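Local coordinates for predicted protease of the collagenase family (Methanopyrus kandleri, PDB 5D88) that is a zinc-binding TIM-barrel peptidase of the U32 family that hydrolyses peptide bonds, at the interface of chains A and B. Residues are numbered along the deposited sequence; one frame, centred on the assembly and turned at random. Chains: chain A/B, Predicted protease of the collagenase family.

The interface of chains A and B. Residues chain A 90, 93, 122-124; chain B 206, 224-225, 228.
At the N-terminal end of helix 123-132 in the TIM barrel of chain A, A:Asp122 accepts a hydrogen bond from B:Tyr225, in the loop just ahead of the 3-10 helix 226-228 of chain B. The phenol OH of B:Tyr225 donates to the carboxylate OD1 of A:Asp122 at 2.7 Å, meeting it on the syn side but 30° out of the carboxylate plane; carboxylate and phenol ring are turned 28° apart. From the opposite face of that plane the backbone N of A:Tyr124 donates to the same OD1 at 3.1 Å, so this oxygen caps the first turn of the helix while accepting from the neighbouring chain. The other oxygen, OD2, accepts a nearly straight hydrogen bond from the imidazole NE2 of A:His93 at 2.8 Å, lying in the ring plane; the B:Tyr225 hydroxyl also lies in plane at this ring's edge. With both oxygens tied, the carboxylate is kept from turning; an alanine here would probably leave the B:Tyr225 hydroxyl, A:His93 NE2 and the A:Tyr124 amide without this carboxylate, and the imidazole freer to swing.

Beside this polar centre, CB of B:Pro224 sits over one face of the A:Tyr124 ring, 3.8 Å from the ring centroid, in a CH-pi contact. With CG anti to the backbone N (chi1 -179°), the A:Tyr124 ring sets CD2 over the centre of the A:His93 imidazole. Further along, the extended chain of B:Met228 brings SD to CB of A:Pro123 and CE beside the backbone N and CA of A:Tyr124. The two-fold axis repeats the patch with chains exchanged, although the coordinates alone do not prove a dimer in solution. Methyl CD1 of B:Leu206 lies 3.6 Å from the carbonyl O of A:Gly90.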
# COMPACT_ATOMS: atom_id res chain seq x y z
N GLY A 90 -5.56 -1.49 9.90
CA GLY A 90 -5.46 -0.44 10.87
C GLY A 90 -4.52 -0.84 11.98
O GLY A 90 -3.48 -1.44 11.74
N HIS A 93 -3.26 -5.11 14.70
CA HIS A 93 -2.10 -5.90 15.10
C HIS A 93 -1.40 -5.32 16.33
O HIS A 93 -0.60 -6.02 16.96
CB HIS A 93 -1.10 -6.01 13.92
CG HIS A 93 -1.67 -6.65 12.68
ND1 HIS A 93 -2.74 -7.52 12.71
CD2 HIS A 93 -1.33 -6.52 11.36
CE1 HIS A 93 -3.02 -7.92 11.47
NE2 HIS A 93 -2.17 -7.34 10.64
N ASP A 122 -1.74 -9.72 3.57
CA ASP A 122 -0.95 -9.27 4.69
C ASP A 122 0.08 -10.32 5.06
O ASP A 122 -0.29 -11.46 5.34
CB ASP A 122 -1.91 -8.98 5.84
CG ASP A 122 -1.25 -8.33 7.07
OD1 ASP A 122 -0.04 -8.36 7.23
OD2 ASP A 122 -2.01 -7.77 7.90
N PRO A 123 1.38 -9.99 5.03
CA PRO A 123 2.42 -10.97 5.39
C PRO A 123 2.23 -11.60 6.76
O PRO A 123 2.61 -12.77 6.99
CB PRO A 123 3.69 -10.11 5.38
CG PRO A 123 3.41 -8.93 4.63
CD PRO A 123 1.94 -8.68 4.66
N TYR A 124 1.67 -10.86 7.70
CA TYR A 124 1.47 -11.44 9.02
C TYR A 124 0.42 -12.56 8.97
O TYR A 124 0.57 -13.59 9.64
CB TYR A 124 1.07 -10.33 9.98
CG TYR A 124 0.83 -10.73 11.41
CD1 TYR A 124 1.73 -11.53 12.10
CD2 TYR A 124 -0.28 -10.26 12.08
CE1 TYR A 124 1.51 -11.84 13.44
CE2 TYR A 124 -0.52 -10.59 13.41
CZ TYR A 124 0.38 -11.37 14.07
OH TYR A 124 0.15 -11.68 15.38
N LEU B 206 0.64 0.31 8.74
CA LEU B 206 0.52 0.18 10.19
C LEU B 206 0.93 1.46 10.90
O LEU B 206 0.21 1.96 11.76
CB LEU B 206 1.37 -0.99 10.69
CG LEU B 206 1.34 -1.24 12.20
CD1 LEU B 206 -0.03 -1.68 12.68
CD2 LEU B 206 2.44 -2.27 12.57
N PRO B 224 4.47 -6.59 14.09
CA PRO B 224 4.69 -7.95 13.56
C PRO B 224 5.63 -7.98 12.37
O PRO B 224 6.13 -9.07 12.03
CB PRO B 224 3.28 -8.39 13.16
CG PRO B 224 2.54 -7.12 12.88
CD PRO B 224 3.11 -6.09 13.80
N TYR B 225 5.88 -6.85 11.74
CA TYR B 225 6.74 -6.75 10.58
C TYR B 225 8.20 -6.59 10.96
O TYR B 225 9.08 -6.89 10.16
CB TYR B 225 6.26 -5.58 9.68
CG TYR B 225 4.80 -5.69 9.34
CD1 TYR B 225 4.31 -6.76 8.60
CD2 TYR B 225 3.89 -4.75 9.80
CE1 TYR B 225 2.95 -6.89 8.34
CE2 TYR B 225 2.53 -4.89 9.52
CZ TYR B 225 2.08 -5.97 8.80
OH TYR B 225 0.73 -6.10 8.54
N MET B 228 10.54 -9.65 10.53
CA MET B 228 10.39 -10.38 9.27
C MET B 228 11.58 -10.27 8.33
O MET B 228 11.84 -11.22 7.58
CB MET B 228 9.14 -9.89 8.53
CG MET B 228 7.87 -10.39 9.13
SD MET B 228 6.47 -9.96 8.06
CE MET B 228 5.12 -10.56 9.06